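Local coordinates for Mll7089 protein (Mesorhizobium loti, PDB 2OZ8) that probably acts as a magnesium-dependent hydro-lyase of the mandelate racemase group in the enolase superfamily, although its substrate is not established, at residues F13-D18 with A371-P376. Residues are numbered along the deposited sequence; the frame is centred on the assembly and turned at random.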
loop_
_atom_site.group_PDB
_atom_site.type_symbol
_atom_site.label_atom_id
_atom_site.label_comp_id
_atom_site.label_asym_id
_atom_site.label_seq_id
_atom_site.Cartn_x
_atom_site.Cartn_y
_atom_site.Cartn_z
ATOM N N PHE A 13 41.487 13.330 27.020
ATOM C CA PHE A 13 40.957 14.081 28.166
ATOM C C PHE A 13 39.900 13.249 28.962
ATOM O O PHE A 13 39.141 12.419 28.410
ATOM C CB PHE A 13 40.345 15.405 27.699
ATOM C CG PHE A 13 41.313 16.293 26.913
ATOM C CD1 PHE A 13 42.205 17.133 27.567
ATOM C CD2 PHE A 13 41.344 16.258 25.529
ATOM C CE1 PHE A 13 43.111 17.922 26.861
ATOM C CE2 PHE A 13 42.237 17.045 24.815
ATOM C CZ PHE A 13 43.123 17.876 25.486
ATOM N N GLN A 14 39.852 13.447 30.267
ATOM C CA GLN A 14 38.865 12.757 31.089
ATOM C C GLN A 14 38.721 13.665 32.319
ATOM O O GLN A 14 39.624 13.725 33.142
ATOM C CB GLN A 14 39.316 11.350 31.477
ATOM C CG GLN A 14 38.297 10.588 32.382
ATOM C CD GLN A 14 38.807 9.220 32.910
ATOM O OE1 GLN A 14 39.875 8.730 32.544
ATOM N NE2 GLN A 14 38.041 8.626 33.776
ATOM N N PHE A 15 37.608 14.389 32.406
ATOM C CA PHE A 15 37.409 15.381 33.460
ATOM C C PHE A 15 35.981 15.464 33.987
ATOM O O PHE A 15 35.049 15.081 33.303
ATOM C CB PHE A 15 37.879 16.748 32.998
ATOM C CG PHE A 15 37.234 17.248 31.705
ATOM C CD1 PHE A 15 36.156 18.160 31.744
ATOM C CD2 PHE A 15 37.752 16.883 30.446
ATOM C CE1 PHE A 15 35.614 18.735 30.552
ATOM C CE2 PHE A 15 37.205 17.401 29.239
ATOM C CZ PHE A 15 36.124 18.342 29.305
ATOM N N ALA A 16 35.838 15.974 35.213
ATOM C CA ALA A 16 34.538 16.210 35.857
ATOM C C ALA A 16 33.813 17.357 35.190
ATOM O O ALA A 16 34.448 18.321 34.701
ATOM C CB ALA A 16 34.705 16.504 37.367
ATOM N N ARG A 17 32.482 17.236 35.160
ATOM C CA ARG A 17 31.601 18.309 34.697
ATOM C C ARG A 17 31.303 19.262 35.842
ATOM O O ARG A 17 31.473 18.908 36.999
ATOM C CB ARG A 17 30.290 17.731 34.154
ATOM C CG ARG A 17 30.449 17.072 32.796
ATOM C CD ARG A 17 29.136 16.418 32.349
ATOM N NE ARG A 17 29.315 15.639 31.128
ATOM C CZ ARG A 17 29.135 16.120 29.904
ATOM N NH1 ARG A 17 28.780 17.391 29.711
ATOM N NH2 ARG A 17 29.317 15.328 28.862
ATOM N N ASP A 18 30.842 20.460 35.497
ATOM C CA ASP A 18 30.367 21.429 36.478
ATOM C C ASP A 18 28.947 21.183 37.035
ATOM O O ASP A 18 28.589 21.754 38.055
ATOM C CB ASP A 18 30.512 22.860 35.934
ATOM C CG ASP A 18 29.612 23.151 34.731
ATOM O OD1 ASP A 18 29.325 22.246 33.870
ATOM O OD2 ASP A 18 29.188 24.343 34.660
ATOM N N ALA A 371 38.914 18.559 40.525
ATOM C CA ALA A 371 37.972 19.646 40.272
ATOM C C ALA A 371 37.581 19.695 38.778
ATOM O O ALA A 371 38.385 19.369 37.924
ATOM C CB ALA A 371 38.592 20.959 40.710
ATOM N N ALA A 372 36.347 20.108 38.485
ATOM C CA ALA A 372 35.885 20.340 37.100
ATOM C C ALA A 372 36.638 21.509 36.547
ATOM O O ALA A 372 36.921 22.410 37.287
ATOM C CB ALA A 372 34.428 20.656 37.104
ATOM N N PRO A 373 37.018 21.496 35.251
ATOM C CA PRO A 373 37.409 22.800 34.665
ATOM C C PRO A 373 36.326 23.844 34.905
ATOM O O PRO A 373 35.129 23.519 34.889
ATOM C CB PRO A 373 37.522 22.503 33.183
ATOM C CG PRO A 373 37.698 21.063 33.080
ATOM C CD PRO A 373 37.178 20.380 34.298
ATOM N N GLU A 374 36.725 25.087 35.141
ATOM C CA GLU A 374 35.749 26.162 35.413
ATOM C C GLU A 374 34.885 26.401 34.156
ATOM O O GLU A 374 35.325 26.137 33.047
ATOM C CB GLU A 374 36.446 27.453 35.931
ATOM C CG GLU A 374 36.916 27.317 37.413
ATOM C CD GLU A 374 37.776 28.512 37.982
ATOM O OE1 GLU A 374 38.288 28.370 39.138
ATOM O OE2 GLU A 374 37.916 29.575 37.308
ATOM N N ASN A 375 33.653 26.854 34.349
ATOM C CA ASN A 375 32.714 27.061 33.256
ATOM C C ASN A 375 32.183 28.491 33.195
ATOM O O ASN A 375 31.124 28.805 33.757
ATOM C CB ASN A 375 31.556 26.054 33.276
ATOM C CG ASN A 375 30.739 26.077 31.960
ATOM O OD1 ASN A 375 31.046 26.844 31.034
ATOM N ND2 ASN A 375 29.693 25.250 31.886
ATOM N N PRO A 376 32.908 29.351 32.478
ATOM C CA PRO A 376 32.538 30.737 32.312
ATOM C C PRO A 376 31.225 30.961 31.530
ATOM O O PRO A 376 30.753 32.102 31.433
ATOM C CB PRO A 376 33.738 31.348 31.559
ATOM C CG PRO A 376 34.518 30.196 30.974
ATOM C CD PRO A 376 34.152 28.974 31.774
HETATM O O HOH W 1 38.386 17.231 36.504
#
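Near the C-terminus, residues 371-376 cross the end of the first strand as an extended, irregular run, 51° from the direction of residues 15-18. Phe15 and Pro373 make one apolar contact. The Phe15 side chain takes the crowded first torsion, with CG between the backbone N and the carbonyl carbon, and crosses the pyrrolidine at about a right angle. One corner of the ring does the touching: CD1 lies 3.5 Å from both CD and CG of Pro373. Proline suits this place, being compact and having no backbone N-H that would need an acceptor here.

Beside them the backbones come closest at the CA atoms of Ala16 and Ala372, 4.5 Å apart. Methyl side chains allow such an approach; Ala372 CB sits against two strand carbonyls, 3.4 Å from both Ala16 O and Arg17 O. No direct backbone hydrogen bond joins the segments. Instead a water accepts from Ala16 N and lies within hydrogen-bonding reach of Ala371 O, while Ala16 O is taken by the side-chain amide of Asn322, which also binds Pro373 O.

Where the chain turns at Asp18, this residue meets Asn375 obliquely, carboxylate and amide planes 60° apart. Asn375 ND2 gives a hydrogen bond to Asp18 OD2 (3.0 Å, 150° at the hydrogen), leaving close to its own amide plane but reaching the oxygen from above the carboxylate plane. An amide fits because its NH2 can serve two acceptors: ND2 also bonds Phe320 O, while OD1 accepts from Arg377 N.

Strand 5-17 pairs on with strand 27-40 in the antiparallel sheet of the N-terminal domain, and His325, from the loop following barrel strand 313-318, packs edge-to-face on Phe15 and touches Pro373, so the C-terminal tail lies where this sheet meets the barrel domain.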